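Local coordinates for protein ZYG-9 (PDB 2OF3) that plays a major part in organising microtubules and spindle poles during mitosis and meiosis in one-cell embryos of Caenorhabditis elegans, at residues K16-L21 / S126-S131; P170-A175 / L188-Y193. All coordinates share one frame; numbering follows the deposited sequence.

The two contacts illustrate how an all-helical solenoid changes its chemistry with place. Contact 1 is at the surface, where the end of helix 10-19 meets the start of helix 127-139 through charged side chains, a salt bridge and a water. Contact 2 is buried and wholly apolar, with leucine, isoleucine and valine joining helix 165-174 to helix 181-198, its near neighbour in sequence. The first spans 105 residues of chain, the second only 13. Although no helix is common to both and their centres are about 23 Å apart, their segments touch, V130 CG1 of 126-131 packing 3.6 Å from M171 CE of 170-175.

Contact 1 (K16-L21 / S126-S131); sequences KEEKQL and SQEEVS
The carboxylate of E18 overlaps the aliphatic part of E128, with E18 OE2 lying 3.7 Å from E128 CG and E18 OE1 3.9 Å from E128 CB. The two glutamates run past one another head to tail, and their carboxylate planes stand nearly perpendicular. E18 has CG anti to the backbone N (chi1 -177°) and an extended chain beyond it, which carries its acid across to helix 127-139. E128 instead bends at chi2 (77°) and offers its acid to K19, leaving E128 OE2 5.5 Å from E18 OE2. The K19 side chain lies across that of E128, roughly square to it, and K19 NZ forms a salt bridge with E128 OE2 at 2.9 Å, coming from the syn side but 27° out of the carboxylate plane. This positive charge probably offsets some of the repulsion between the two acids. A water gives a hydrogen bond to E18 OE1 at 2.8 Å and a weak one to the backbone O of E128. Replacing E128 with alanine would probably leave the K19 ammonium without its mate and take away the CG methylene against which E18 OE2 lies. I15, from helix 10-19, touches S126, E128 and E129. E129 N donates to S126 OG at 3.1 Å, while the backbone N and the OG of S126 both donate to E129 OE1, which holds that acid in place. This reciprocal pairing at the first turn is a capping box, here starting a helix whose flank is tied by a surface salt bridge to a helix distant in sequence.

Contact 2 (P170-A175 / L188-Y193); sequences PMLLDA and LLVIEY
Between L172 and V190 no ring, amide or other flat group intervenes: the contact is made by branched aliphatic chains, and V190 also touches R153 of helix 146-163. Helices 165-174 and 181-198 pack as an antiparallel pair within the HEAT-like alpha-solenoid characteristic of TOG domains; the axes of their segments here approach to 9.7 Å at 147° between directions. L172 is central. Its CG lies anti to the carbonyl carbon (chi1 -71°), which carries the methyl fork across to V190. There the leucine is set nearly perpendicular to the valine: L172 CD1 touches V190 CG1 at 3.6 Å, and L172 CD2 lies 4.0 Å from V190 CB, so both prongs bear on the valine. Nearer the backbone, L172 CB meets the I191 chain from CG1 outward. The same leucine also touches C187 and Y194 of helix 181-198 and L138 of helix 127-139, which places it where three helices converge. No hydrogen bond crosses between the segments; methyl and methylene groups make the whole contact. I191 ends between the two leucines: its CD1 lies 4.0 Å from L172 CB and, where the side chains of I191 and L173 cross, only 3.6 Å from L173 CD2.

Contact 1 (K16-L21 / S126-S131)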
loop_
_atom_site.group_PDB
_atom_site.type_symbol
_atom_site.label_atom_id
_atom_site.label_comp_id
_atom_site.label_asym_id
_atom_site.label_seq_id
_atom_site.Cartn_x
_atom_site.Cartn_y
_atom_site.Cartn_z
ATOM N N LYS A 16 1.543 14.260 15.955
ATOM C CA LYS A 16 0.993 14.572 17.264
ATOM C C LYS A 16 -0.404 15.215 17.198
ATOM O O LYS A 16 -1.280 14.806 17.954
ATOM C CB LYS A 16 1.968 15.485 17.993
ATOM C CG LYS A 16 1.352 16.125 19.186
ATOM C CD LYS A 16 2.354 17.008 19.846
ATOM C CE LYS A 16 2.106 18.435 19.445
ATOM N NZ LYS A 16 3.232 19.257 20.037
ATOM N N GLU A 17 -0.626 16.192 16.305
ATOM C CA GLU A 17 -1.940 16.833 16.154
ATOM C C GLU A 17 -2.998 15.834 15.738
ATOM O O GLU A 17 -4.100 15.908 16.233
ATOM C CB GLU A 17 -1.862 18.012 15.183
ATOM C CG GLU A 17 -1.085 19.177 15.780
ATOM C CD GLU A 17 -1.074 20.469 14.940
ATOM O OE1 GLU A 17 -1.632 20.494 13.801
ATOM O OE2 GLU A 17 -0.455 21.466 15.445
ATOM N N GLU A 18 -2.669 14.858 14.884
ATOM C CA GLU A 18 -3.622 13.814 14.508
ATOM C C GLU A 18 -3.978 12.930 15.729
ATOM O O GLU A 18 -5.168 12.597 15.963
ATOM C CB GLU A 18 -3.087 12.929 13.332
ATOM C CG GLU A 18 -4.162 11.908 12.930
ATOM C CD GLU A 18 -3.835 11.182 11.655
ATOM O OE1 GLU A 18 -2.962 11.714 10.922
ATOM O OE2 GLU A 18 -4.448 10.083 11.394
ATOM N N LYS A 19 -2.956 12.549 16.505
ATOM C CA LYS A 19 -3.214 11.756 17.725
ATOM C C LYS A 19 -4.064 12.529 18.763
ATOM O O LYS A 19 -4.859 11.918 19.532
ATOM C CB LYS A 19 -1.917 11.273 18.365
ATOM C CG LYS A 19 -1.088 10.287 17.512
ATOM C CD LYS A 19 0.144 9.939 18.347
ATOM C CE LYS A 19 1.075 8.938 17.656
ATOM N NZ LYS A 19 0.348 7.611 17.515
ATOM N N GLN A 20 -3.899 13.844 18.789
ATOM C CA GLN A 20 -4.664 14.768 19.634
ATOM C C GLN A 20 -6.058 15.025 19.130
ATOM O O GLN A 20 -6.801 15.781 19.781
ATOM C CB GLN A 20 -3.958 16.118 19.785
ATOM C CG GLN A 20 -2.749 15.974 20.668
ATOM C CD GLN A 20 -1.859 17.164 20.607
ATOM O OE1 GLN A 20 -1.940 17.949 19.676
ATOM N NE2 GLN A 20 -0.959 17.297 21.591
ATOM N N LEU A 21 -6.430 14.362 18.026
ATOM C CA LEU A 21 -7.735 14.514 17.364
ATOM C C LEU A 21 -7.951 15.927 16.878
ATOM O O LEU A 21 -9.076 16.440 16.887
ATOM C CB LEU A 21 -8.911 14.017 18.244
ATOM C CG LEU A 21 -8.722 12.687 18.978
ATOM C CD1 LEU A 21 -9.993 12.415 19.856
ATOM C CD2 LEU A 21 -8.421 11.505 17.985
ATOM N N SER A 126 5.072 6.217 11.135
ATOM C CA SER A 126 4.073 6.052 12.169
ATOM C C SER A 126 2.898 5.227 11.659
ATOM O O SER A 126 2.694 5.087 10.455
ATOM C CB SER A 126 3.574 7.433 12.623
ATOM O OG SER A 126 2.923 8.150 11.534
ATOM N N GLN A 127 2.094 4.697 12.564
ATOM C CA GLN A 127 0.916 3.955 12.176
ATOM C C GLN A 127 -0.021 4.850 11.338
ATOM O O GLN A 127 -0.631 4.396 10.349
ATOM C CB GLN A 127 0.233 3.501 13.463
ATOM C CG GLN A 127 -1.033 2.700 13.290
ATOM C CD GLN A 127 -1.310 1.748 14.530
ATOM O OE1 GLN A 127 -1.038 2.124 15.705
ATOM N NE2 GLN A 127 -1.852 0.529 14.256
ATOM N N GLU A 128 -0.082 6.135 11.705
ATOM C CA GLU A 128 -0.896 7.109 11.010
ATOM C C GLU A 128 -0.460 7.296 9.561
ATOM O O GLU A 128 -1.307 7.347 8.691
ATOM C CB GLU A 128 -0.850 8.473 11.715
ATOM C CG GLU A 128 -1.582 8.498 13.110
ATOM C CD GLU A 128 -0.798 7.846 14.224
ATOM O OE1 GLU A 128 0.439 7.591 14.134
ATOM O OE2 GLU A 128 -1.443 7.556 15.242
ATOM N N GLU A 129 0.844 7.448 9.328
ATOM C CA GLU A 129 1.360 7.597 7.965
ATOM C C GLU A 129 1.121 6.354 7.130
ATOM O O GLU A 129 0.737 6.467 5.959
ATOM C CB GLU A 129 2.849 7.815 7.965
ATOM C CG GLU A 129 3.255 9.042 8.627
ATOM C CD GLU A 129 4.779 9.114 8.797
ATOM O OE1 GLU A 129 5.244 8.972 10.012
ATOM O OE2 GLU A 129 5.433 9.316 7.691
ATOM N N VAL A 130 1.375 5.188 7.714
ATOM C CA VAL A 130 1.130 3.898 7.045
ATOM C C VAL A 130 -0.328 3.731 6.630
ATOM O O VAL A 130 -0.632 3.375 5.490
ATOM C CB VAL A 130 1.610 2.664 7.911
ATOM C CG1 VAL A 130 1.409 1.377 7.124
ATOM C CG2 VAL A 130 3.106 2.735 8.223
ATOM N N SER A 131 -1.230 3.988 7.554
ATOM C CA SER A 131 -2.676 3.796 7.352
ATOM C C SER A 131 -3.213 4.783 6.381
ATOM O O SER A 131 -4.165 4.500 5.698
ATOM C CB SER A 131 -3.400 4.084 8.683
ATOM O OG SER A 131 -3.629 2.832 9.243
HETATM O O HOH W 1 -1.987 10.423 8.660
#

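Contact 2 (P170-A175 / L188-Y193)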
loop_
_atom_site.group_PDB
_atom_site.type_symbol
_atom_site.label_atom_id
_atom_site.label_comp_id
_atom_site.label_asym_id
_atom_site.label_seq_id
_atom_site.Cartn_x
_atom_site.Cartn_y
_atom_site.Cartn_z
ATOM N N PRO A 170 -2.744 -7.071 8.048
ATOM C CA PRO A 170 -4.151 -6.657 8.288
ATOM C C PRO A 170 -4.760 -5.795 7.145
ATOM O O PRO A 170 -5.968 -5.927 6.814
ATOM C CB PRO A 170 -4.046 -5.824 9.599
ATOM C CG PRO A 170 -2.817 -6.318 10.288
ATOM C CD PRO A 170 -1.854 -6.724 9.190
ATOM N N MET A 171 -3.950 -4.922 6.529
ATOM C CA MET A 171 -4.418 -4.071 5.422
ATOM C C MET A 171 -4.562 -4.929 4.164
ATOM O O MET A 171 -5.493 -4.727 3.390
ATOM C CB MET A 171 -3.409 -2.933 5.183
ATOM C CG MET A 171 -3.492 -1.780 6.298
ATOM S SD MET A 171 -2.331 -0.425 6.193
ATOM C CE MET A 171 -0.832 -1.261 6.295
ATOM N N LEU A 172 -3.628 -5.866 3.952
ATOM C CA LEU A 172 -3.718 -6.804 2.823
ATOM C C LEU A 172 -4.938 -7.712 2.977
ATOM O O LEU A 172 -5.647 -7.933 1.985
ATOM C CB LEU A 172 -2.449 -7.625 2.680
ATOM C CG LEU A 172 -1.257 -6.823 2.182
ATOM C CD1 LEU A 172 -0.042 -7.618 2.566
ATOM C CD2 LEU A 172 -1.347 -6.605 0.634
ATOM N N LEU A 173 -5.227 -8.181 4.207
ATOM C CA LEU A 173 -6.473 -8.952 4.486
ATOM C C LEU A 173 -7.692 -8.137 4.233
ATOM O O LEU A 173 -8.673 -8.618 3.602
ATOM C CB LEU A 173 -6.483 -9.609 5.907
ATOM C CG LEU A 173 -5.404 -10.672 6.180
ATOM C CD1 LEU A 173 -5.352 -11.020 7.677
ATOM C CD2 LEU A 173 -5.597 -12.007 5.314
ATOM N N ASP A 174 -7.676 -6.888 4.674
ATOM C CA ASP A 174 -8.825 -6.012 4.474
ATOM C C ASP A 174 -9.120 -5.785 2.989
ATOM O O ASP A 174 -10.284 -5.691 2.554
ATOM C CB ASP A 174 -8.581 -4.660 5.151
ATOM C CG ASP A 174 -9.900 -3.987 5.566
ATOM O OD1 ASP A 174 -10.726 -4.653 6.282
ATOM O OD2 ASP A 174 -10.139 -2.807 5.163
ATOM N N ALA A 175 -8.045 -5.654 2.218
ATOM C CA ALA A 175 -8.126 -5.539 0.742
ATOM C C ALA A 175 -8.865 -6.670 0.069
ATOM O O ALA A 175 -9.321 -6.498 -1.008
ATOM C CB ALA A 175 -6.728 -5.424 0.158
ATOM N N LEU A 188 -3.373 -11.336 -2.040
ATOM C CA LEU A 188 -3.018 -12.719 -1.667
ATOM C C LEU A 188 -1.605 -13.081 -2.010
ATOM O O LEU A 188 -0.918 -13.765 -1.243
ATOM C CB LEU A 188 -3.975 -13.753 -2.323
ATOM C CG LEU A 188 -5.393 -13.734 -1.729
ATOM C CD1 LEU A 188 -6.378 -14.540 -2.621
ATOM C CD2 LEU A 188 -5.424 -14.134 -0.187
ATOM N N LEU A 189 -1.145 -12.669 -3.183
ATOM C CA LEU A 189 0.248 -12.940 -3.628
ATOM C C LEU A 189 1.276 -12.303 -2.696
ATOM O O LEU A 189 2.320 -12.882 -2.454
ATOM C CB LEU A 189 0.494 -12.441 -5.079
ATOM C CG LEU A 189 -0.293 -13.228 -6.141
ATOM C CD1 LEU A 189 -0.059 -12.582 -7.470
ATOM C CD2 LEU A 189 0.060 -14.748 -6.196
ATOM N N VAL A 190 1.012 -11.102 -2.211
ATOM C CA VAL A 190 1.903 -10.494 -1.201
ATOM C C VAL A 190 1.920 -11.333 0.124
ATOM O O VAL A 190 3.000 -11.667 0.649
ATOM C CB VAL A 190 1.529 -9.004 -0.906
ATOM C CG1 VAL A 190 2.533 -8.415 0.138
ATOM C CG2 VAL A 190 1.597 -8.160 -2.208
ATOM N N ILE A 191 0.744 -11.700 0.630
ATOM C CA ILE A 191 0.668 -12.608 1.773
ATOM C C ILE A 191 1.418 -13.887 1.497
ATOM O O ILE A 191 2.180 -14.339 2.342
ATOM C CB ILE A 191 -0.776 -12.871 2.165
ATOM C CG1 ILE A 191 -1.447 -11.559 2.672
ATOM C CG2 ILE A 191 -0.858 -14.052 3.204
ATOM C CD1 ILE A 191 -3.024 -11.578 2.775
ATOM N N GLU A 192 1.258 -14.487 0.315
ATOM C CA GLU A 192 1.988 -15.692 0.021
ATOM C C GLU A 192 3.510 -15.453 0.133
ATOM O O GLU A 192 4.254 -16.264 0.683
ATOM C CB GLU A 192 1.613 -16.219 -1.371
ATOM C CG GLU A 192 2.366 -17.487 -1.685
ATOM C CD GLU A 192 2.345 -17.888 -3.137
ATOM O OE1 GLU A 192 1.538 -17.329 -3.925
ATOM O OE2 GLU A 192 3.143 -18.799 -3.473
ATOM N N TYR A 193 3.990 -14.332 -0.373
ATOM C CA TYR A 193 5.395 -14.026 -0.324
ATOM C C TYR A 193 5.925 -13.823 1.116
ATOM O O TYR A 193 7.040 -14.237 1.442
ATOM C CB TYR A 193 5.577 -12.812 -1.200
ATOM C CG TYR A 193 6.832 -12.009 -1.069
ATOM C CD1 TYR A 193 8.059 -12.466 -1.578
ATOM C CD2 TYR A 193 6.769 -10.747 -0.501
ATOM C CE1 TYR A 193 9.232 -11.656 -1.471
ATOM C CE2 TYR A 193 7.880 -9.950 -0.397
ATOM C CZ TYR A 193 9.114 -10.393 -0.883
ATOM O OH TYR A 193 10.191 -9.496 -0.758
#